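Local atomic coordinates of biliverdin reductase (Synechocystis sp., PDB entry 5B3V), a protein that probably reduces biliverdin to bilirubin with NADPH, as an NADP-binding member of the Gfo/Idh/MocA oxidoreductase family. Residues 127-132 with 303-308; 198-203 with 225-230. All coordinates share one frame; numbering follows the deposited sequence.

Interaction 1: residues 127-132 with 303-308; sequences LLHVEH and PLYVDL. With NAP (NADP nicotinamide-adenine-dinucleotide phosphate), chain E.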
loop_
_atom_site.group_PDB
_atom_site.type_symbol
_atom_site.label_atom_id
_atom_site.label_comp_id
_atom_site.label_asym_id
_atom_site.label_seq_id
_atom_site.Cartn_x
_atom_site.Cartn_y
_atom_site.Cartn_z
ATOM N N LEU A 127 -8.350 -16.600 3.014
ATOM C CA LEU A 127 -7.179 -15.813 2.652
ATOM C C LEU A 127 -7.393 -14.345 2.988
ATOM O O LEU A 127 -8.396 -13.743 2.586
ATOM C CB LEU A 127 -6.876 -15.959 1.163
ATOM C CG LEU A 127 -5.802 -14.986 0.666
ATOM C CD1 LEU A 127 -4.448 -15.308 1.286
ATOM C CD2 LEU A 127 -5.719 -14.972 -0.853
ATOM N N LEU A 128 -6.444 -13.767 3.716
ATOM C CA LEU A 128 -6.409 -12.329 3.976
ATOM C C LEU A 128 -5.040 -11.830 3.532
ATOM O O LEU A 128 -4.051 -11.984 4.256
ATOM C CB LEU A 128 -6.664 -12.017 5.444
ATOM C CG LEU A 128 -6.569 -10.538 5.822
ATOM C CD1 LEU A 128 -7.525 -9.713 4.979
ATOM C CD2 LEU A 128 -6.853 -10.344 7.300
ATOM N N HIS A 129 -4.983 -11.243 2.340
ATOM C CA HIS A 129 -3.741 -10.763 1.755
ATOM C C HIS A 129 -3.833 -9.264 1.516
ATOM O O HIS A 129 -4.834 -8.776 0.980
ATOM C CB HIS A 129 -3.440 -11.485 0.441
ATOM C CG HIS A 129 -2.375 -10.825 -0.379
ATOM N ND1 HIS A 129 -1.042 -10.850 -0.030
ATOM C CD2 HIS A 129 -2.451 -10.109 -1.526
ATOM C CE1 HIS A 129 -0.341 -10.186 -0.932
ATOM N NE2 HIS A 129 -1.172 -9.726 -1.850
ATOM N N VAL A 130 -2.794 -8.541 1.922
ATOM C CA VAL A 130 -2.647 -7.123 1.613
ATOM C C VAL A 130 -1.598 -6.982 0.521
ATOM O O VAL A 130 -0.482 -7.501 0.646
ATOM C CB VAL A 130 -2.262 -6.305 2.856
ATOM C CG1 VAL A 130 -2.077 -4.838 2.483
ATOM C CG2 VAL A 130 -3.322 -6.452 3.933
ATOM N N GLU A 131 -1.964 -6.295 -0.555
ATOM C CA GLU A 131 -1.031 -6.050 -1.643
ATOM C C GLU A 131 0.021 -5.034 -1.216
ATOM O O GLU A 131 -0.280 -4.052 -0.532
ATOM C CB GLU A 131 -1.793 -5.566 -2.879
ATOM C CG GLU A 131 -0.991 -4.734 -3.875
ATOM C CD GLU A 131 -0.889 -3.273 -3.474
ATOM O OE1 GLU A 131 -1.919 -2.691 -3.082
ATOM O OE2 GLU A 131 0.226 -2.718 -3.534
ATOM N N HIS A 132 1.273 -5.273 -1.633
ATOM C CA HIS A 132 2.387 -4.358 -1.365
ATOM C C HIS A 132 3.288 -4.339 -2.601
ATOM O O HIS A 132 4.321 -5.010 -2.652
ATOM C CB HIS A 132 3.157 -4.761 -0.112
ATOM C CG HIS A 132 2.452 -4.419 1.163
ATOM N ND1 HIS A 132 2.630 -3.213 1.809
ATOM C CD2 HIS A 132 1.568 -5.121 1.910
ATOM C CE1 HIS A 132 1.885 -3.188 2.899
ATOM N NE2 HIS A 132 1.231 -4.333 2.983
ATOM N N PRO A 303 3.853 -19.709 -1.605
ATOM C CA PRO A 303 3.796 -18.614 -0.630
ATOM C C PRO A 303 3.806 -17.249 -1.303
ATOM O O PRO A 303 4.445 -17.039 -2.336
ATOM C CB PRO A 303 5.059 -18.825 0.215
ATOM C CG PRO A 303 5.369 -20.278 0.072
ATOM C CD PRO A 303 4.969 -20.634 -1.333
ATOM N N LEU A 304 3.086 -16.313 -0.694
ATOM C CA LEU A 304 3.004 -14.959 -1.217
ATOM C C LEU A 304 4.280 -14.181 -0.920
ATOM O O LEU A 304 4.984 -14.439 0.061
ATOM C CB LEU A 304 1.790 -14.238 -0.634
ATOM C CG LEU A 304 0.464 -14.722 -1.227
ATOM C CD1 LEU A 304 -0.689 -14.474 -0.271
ATOM C CD2 LEU A 304 0.204 -14.050 -2.569
ATOM N N TYR A 305 4.575 -13.212 -1.791
ATOM C CA TYR A 305 5.820 -12.456 -1.693
ATOM C C TYR A 305 5.890 -11.614 -0.428
ATOM O O TYR A 305 6.992 -11.274 0.014
ATOM C CB TYR A 305 5.985 -11.560 -2.919
ATOM C CG TYR A 305 4.952 -10.463 -3.001
ATOM C CD1 TYR A 305 3.714 -10.695 -3.583
ATOM C CD2 TYR A 305 5.210 -9.195 -2.493
ATOM C CE1 TYR A 305 2.764 -9.701 -3.659
ATOM C CE2 TYR A 305 4.265 -8.193 -2.566
ATOM C CZ TYR A 305 3.042 -8.451 -3.150
ATOM O OH TYR A 305 2.090 -7.461 -3.230
ATOM N N VAL A 306 4.745 -11.258 0.145
ATOM C CA VAL A 306 4.674 -10.527 1.400
ATOM C C VAL A 306 3.772 -11.305 2.344
ATOM O O VAL A 306 2.803 -11.942 1.922
ATOM C CB VAL A 306 4.159 -9.078 1.198
ATOM C CG1 VAL A 306 2.714 -9.081 0.701
ATOM C CG2 VAL A 306 4.299 -8.265 2.478
ATOM N N ASP A 307 4.117 -11.279 3.624
ATOM C CA ASP A 307 3.280 -11.889 4.642
ATOM C C ASP A 307 2.271 -10.878 5.160
ATOM O O ASP A 307 2.530 -9.672 5.188
ATOM C CB ASP A 307 4.125 -12.421 5.802
ATOM C CG ASP A 307 4.990 -13.595 5.403
ATOM O OD1 ASP A 307 4.664 -14.252 4.392
ATOM O OD2 ASP A 307 5.984 -13.873 6.106
ATOM N N LEU A 308 1.101 -11.383 5.555
ATOM C CA LEU A 308 0.130 -10.535 6.239
ATOM C C LEU A 308 0.714 -9.987 7.535
ATOM O O LEU A 308 0.422 -8.851 7.927
ATOM C CB LEU A 308 -1.150 -11.320 6.511
ATOM C CG LEU A 308 -2.243 -10.557 7.259
ATOM C CD1 LEU A 308 -2.675 -9.329 6.469
ATOM C CD2 LEU A 308 -3.422 -11.464 7.554
HETATM P PA NAP E . -8.859 5.832 -7.079
HETATM O O1A NAP E . -8.366 5.634 -8.457
HETATM O O2A NAP E . -9.278 7.180 -6.649
HETATM O O5B NAP E . -10.116 4.837 -6.880
HETATM C C5B NAP E . -11.041 4.843 -5.790
HETATM C C4B NAP E . -12.408 4.207 -6.165
HETATM O O4B NAP E . -12.787 5.245 -5.189
HETATM C C3B NAP E . -13.574 4.617 -7.115
HETATM O O3B NAP E . -14.636 3.661 -7.032
HETATM C C2B NAP E . -13.894 5.901 -6.423
HETATM O O2B NAP E . -15.108 6.605 -6.823
HETATM C C1B NAP E . -14.184 5.200 -5.093
HETATM N N9A NAP E . -14.555 6.225 -4.115
HETATM C C8A NAP E . -14.117 7.480 -4.126
HETATM N N7A NAP E . -14.705 8.121 -3.120
HETATM C C5A NAP E . -15.526 7.271 -2.505
HETATM C C6A NAP E . -16.326 7.436 -1.451
HETATM N N6A NAP E . -16.324 8.648 -0.902
HETATM N N1A NAP E . -17.089 6.443 -0.972
HETATM C C2A NAP E . -17.032 5.198 -1.605
HETATM N N3A NAP E . -16.182 5.050 -2.712
HETATM C C4A NAP E . -15.465 6.102 -3.147
HETATM O O3 NAP E . -7.692 5.369 -6.053
HETATM P PN NAP E . -6.675 4.112 -6.106
HETATM O O1N NAP E . -5.295 4.637 -6.135
HETATM O O2N NAP E . -7.137 3.182 -7.158
HETATM O O5D NAP E . -6.903 3.401 -4.677
HETATM C C5D NAP E . -7.647 2.251 -4.286
HETATM C C4D NAP E . -7.171 1.860 -2.854
HETATM O O4D NAP E . -5.885 1.815 -3.615
HETATM C C3D NAP E . -6.444 2.596 -1.694
HETATM O O3D NAP E . -6.206 1.679 -0.626
HETATM C C2D NAP E . -5.175 2.933 -2.382
HETATM O O2D NAP E . -4.221 3.444 -1.446
HETATM C C1D NAP E . -4.854 1.510 -2.685
HETATM N N1N NAP E . -3.575 1.455 -3.420
HETATM C C2N NAP E . -3.488 2.080 -4.663
HETATM C C3N NAP E . -2.297 2.043 -5.373
HETATM C C7N NAP E . -2.219 2.651 -6.616
HETATM O O7N NAP E . -3.147 3.319 -7.063
HETATM N N7N NAP E . -1.069 2.481 -7.244
HETATM C C4N NAP E . -1.194 1.360 -4.872
HETATM C C5N NAP E . -1.274 0.739 -3.633
HETATM C C6N NAP E . -2.460 0.779 -2.909
HETATM P P2B NAP E . -15.437 7.319 -8.210
HETATM O O1X NAP E . -16.126 8.531 -7.751
HETATM O O2X NAP E . -14.127 7.522 -8.844
HETATM O O3X NAP E . -16.303 6.333 -8.896
HETATM O O HOH W 1 0.186 -11.282 2.195
#
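The H129 imidazole is wedged among L304, Y305 and V306, reaching out from strand 128-131 with CG anti to the backbone N (chi1 166°). One methyl of L304, CD2, lies over a face of the ring, while the other, CD1, comes within 3.6 Å of H129 ND1. V306 CG1 approaches from another direction and sits 3.6 Å from H129 CE1. In the plane of the imidazole, a water joins ND1 to the backbone: it is 2.6 Å from H129 ND1 and donates to V306 O. The Y305 ring is steeply inclined to the imidazole, its plane turned by 74°, and its hydroxyl reaches the backbone of H132, whose N donates to Y305 OH over 2.8 Å in a nearly straight bond. On the other flank L308 lays its CD2 methyl 3.6 Å from L128 CD2, and the L308 side chain crosses V130 at about a right angle, CD1 touching V130 CG2. The strand is an edge of the Rossmann sheet, and E131, turned away from the loop, brings OE1 to 3.5 Å from C6N of the NADP nicotinamide, while its OE2 accepts a hydrogen bond from I133 N. D290 OD1, on helix 286-300, bonds both H129 NE2 and Y305 OH, so one carboxylate ties the two side chains together and probably polarises both, the imidazole being buried.

Interaction 2: residues 198-203 with 225-230; sequences TVQQVD and YLQFNN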
loop_
_atom_site.group_PDB
_atom_site.type_symbol
_atom_site.label_atom_id
_atom_site.label_comp_id
_atom_site.label_asym_id
_atom_site.label_seq_id
_atom_site.Cartn_x
_atom_site.Cartn_y
_atom_site.Cartn_z
ATOM N N THR A 198 12.364 -4.989 13.201
ATOM C CA THR A 198 11.572 -4.379 14.261
ATOM C C THR A 198 12.060 -2.969 14.579
ATOM O O THR A 198 13.263 -2.695 14.597
ATOM C CB THR A 198 11.625 -5.251 15.518
ATOM O OG1 THR A 198 11.119 -6.556 15.212
ATOM C CG2 THR A 198 10.790 -4.649 16.645
ATOM N N VAL A 199 11.110 -2.071 14.826
ATOM C CA VAL A 199 11.407 -0.700 15.221
ATOM C C VAL A 199 11.450 -0.630 16.741
ATOM O O VAL A 199 10.553 -1.144 17.419
ATOM C CB VAL A 199 10.360 0.275 14.650
ATOM C CG1 VAL A 199 10.486 1.639 15.308
ATOM C CG2 VAL A 199 10.507 0.397 13.144
ATOM N N GLN A 200 12.492 0.004 17.279
ATOM C CA GLN A 200 12.648 0.139 18.722
ATOM C C GLN A 200 11.977 1.384 19.283
ATOM O O GLN A 200 11.645 1.411 20.475
ATOM C CB GLN A 200 14.133 0.179 19.094
ATOM C CG GLN A 200 14.421 0.046 20.585
ATOM C CD GLN A 200 15.746 0.667 20.985
ATOM O OE1 GLN A 200 16.058 1.794 20.601
ATOM N NE2 GLN A 200 16.535 -0.069 21.760
ATOM N N GLN A 201 11.765 2.406 18.457
ATOM C CA GLN A 201 11.479 3.743 18.956
ATOM C C GLN A 201 10.859 4.574 17.840
ATOM O O GLN A 201 11.334 4.544 16.703
ATOM C CB GLN A 201 12.769 4.397 19.471
ATOM C CG GLN A 201 12.688 5.892 19.710
ATOM C CD GLN A 201 11.952 6.235 20.988
ATOM O OE1 GLN A 201 10.728 6.349 21.003
ATOM N NE2 GLN A 201 12.698 6.383 22.078
ATOM N N VAL A 202 9.806 5.320 18.172
ATOM C CA VAL A 202 9.013 6.034 17.179
ATOM C C VAL A 202 8.791 7.471 17.634
ATOM O O VAL A 202 8.302 7.707 18.743
ATOM C CB VAL A 202 7.657 5.343 16.931
ATOM C CG1 VAL A 202 6.753 6.228 16.079
ATOM C CG2 VAL A 202 7.860 3.993 16.266
ATOM N N ASP A 203 9.144 8.425 16.770
ATOM C CA ASP A 203 8.770 9.828 16.903
ATOM C C ASP A 203 8.175 10.287 15.582
ATOM O O ASP A 203 8.652 9.893 14.516
ATOM C CB ASP A 203 9.969 10.715 17.257
ATOM C CG ASP A 203 10.789 10.163 18.402
ATOM O OD1 ASP A 203 10.590 10.607 19.552
ATOM O OD2 ASP A 203 11.644 9.280 18.163
ATOM N N TYR A 225 10.442 9.564 12.513
ATOM C CA TYR A 225 11.839 9.322 12.851
ATOM C C TYR A 225 11.908 7.998 13.594
ATOM O O TYR A 225 11.494 7.909 14.754
ATOM C CB TYR A 225 12.408 10.475 13.674
ATOM C CG TYR A 225 12.288 11.800 12.961
ATOM C CD1 TYR A 225 12.882 11.992 11.721
ATOM C CD2 TYR A 225 11.574 12.855 13.516
ATOM C CE1 TYR A 225 12.776 13.194 11.053
ATOM C CE2 TYR A 225 11.463 14.068 12.855
ATOM C CZ TYR A 225 12.067 14.230 11.623
ATOM O OH TYR A 225 11.965 15.427 10.953
ATOM N N LEU A 226 12.407 6.970 12.915
ATOM C CA LEU A 226 12.403 5.609 13.429
ATOM C C LEU A 226 13.807 5.217 13.864
ATOM O O LEU A 226 14.778 5.451 13.134
ATOM C CB LEU A 226 11.901 4.626 12.370
ATOM C CG LEU A 226 10.645 4.960 11.560
ATOM C CD1 LEU A 226 10.319 3.811 10.618
ATOM C CD2 LEU A 226 9.460 5.262 12.463
ATOM N N GLN A 227 13.911 4.623 15.048
ATOM C CA GLN A 227 15.142 4.008 15.523
ATOM C C GLN A 227 14.932 2.500 15.540
ATOM O O GLN A 227 14.001 2.004 16.184
ATOM C CB GLN A 227 15.529 4.530 16.908
ATOM C CG GLN A 227 15.978 5.985 16.930
ATOM C CD GLN A 227 15.947 6.577 18.321
ATOM O OE1 GLN A 227 16.102 5.866 19.319
ATOM N NE2 GLN A 227 15.739 7.892 18.396
ATOM N N PHE A 228 15.776 1.781 14.810
ATOM C CA PHE A 228 15.669 0.336 14.713
ATOM C C PHE A 228 16.540 -0.333 15.768
ATOM O O PHE A 228 17.559 0.215 16.198
ATOM C CB PHE A 228 16.073 -0.138 13.318
ATOM C CG PHE A 228 14.976 -0.024 12.301
ATOM C CD1 PHE A 228 14.677 1.195 11.707
ATOM C CD2 PHE A 228 14.236 -1.136 11.943
ATOM C CE1 PHE A 228 13.657 1.296 10.770
ATOM C CE2 PHE A 228 13.221 -1.043 11.010
ATOM C CZ PHE A 228 12.930 0.175 10.421
ATOM N N ASN A 229 16.118 -1.533 16.182
ATOM C CA ASN A 229 16.862 -2.287 17.188
ATOM C C ASN A 229 18.300 -2.526 16.759
ATOM O O ASN A 229 19.220 -2.452 17.583
ATOM C CB ASN A 229 16.171 -3.621 17.465
ATOM C CG ASN A 229 14.735 -3.451 17.887
ATOM O OD1 ASN A 229 13.820 -3.743 17.125
ATOM N ND2 ASN A 229 14.527 -2.977 19.109
ATOM N N ASN A 230 18.521 -2.813 15.476
ATOM C CA ASN A 230 19.869 -3.070 14.987
ATOM C C ASN A 230 20.703 -1.799 14.854
ATOM O O ASN A 230 21.690 -1.800 14.109
ATOM C CB ASN A 230 19.823 -3.826 13.652
ATOM C CG ASN A 230 19.117 -3.051 12.545
ATOM O OD1 ASN A 230 18.864 -1.854 12.660
ATOM N ND2 ASN A 230 18.802 -3.745 11.454
HETATM O O HOH W 2 16.148 -3.619 13.786
#
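V199 lays its CG2 methyl over one face of the F228 ring, a CH-pi contact with the carbon 3.9 Å from the ring centroid and 22° off the normal. With CG2 anti to its own carbonyl carbon, V199 sends this methyl to the phenyl, while CG1 rests 3.6 Å from Q227 O. T198 O approaches the same ring obliquely, near F228 CD2. Further along, V202 and L226 form a non-hydrogen-bonded pair with side chains on one face, V202 CG2 4.3 Å from L226 CD2, while L226 CD1 is approached by V199 CG2. Helix 308-324 covers V199 and V202 through V317 and C321, and F192 of helix 186-196 meets F228. The two segments belong to an antiparallel hairpin at an edge of the mixed sheet of the C-terminal alpha/beta domain, and a classic beta bulge interrupts their pairing: two residues, Q200 and Q201, stand against the single residue Q227. Q227 O accepts Q200 N at 2.7 Å, the donor lying in the carbonyl plane, and takes only a weak bond from Q201 N. Q227 N returns a nearly straight bond to Q201 O at 3.1 Å. D203 and Y225 form the next hydrogen-bonded pair, with Y225 N 2.7 Å from D203 O and D203 N donating to Y225 O. On the face opposite V202 and L226, the Q201 and Q227 side chains run alongside each other in the same direction, with amide planes 75° apart; Q201 CG lies 3.4 Å from Q227 OE1.

In the fold
From the N terminus the chain first builds the parallel Rossmann sheet, whose last strand, 128-131, supplies one half of interaction 1. It then enters the C-terminal alpha/beta domain, where strands 199-210 and 217-228 pair in interaction 2, closing a short excursion of 21 residues made mostly of the rest of the two hairpin strands. Only after the rest of the mixed sheet and helix 286-300 does segment 303-308 return to the Rossmann edge, closing a loop of 170 residues that contains the hairpin whole. The contacts do not touch, their centres lying 24 Å apart, but helix 308-324 starts at interaction 1 and runs on to pack against the hairpin of interaction 2.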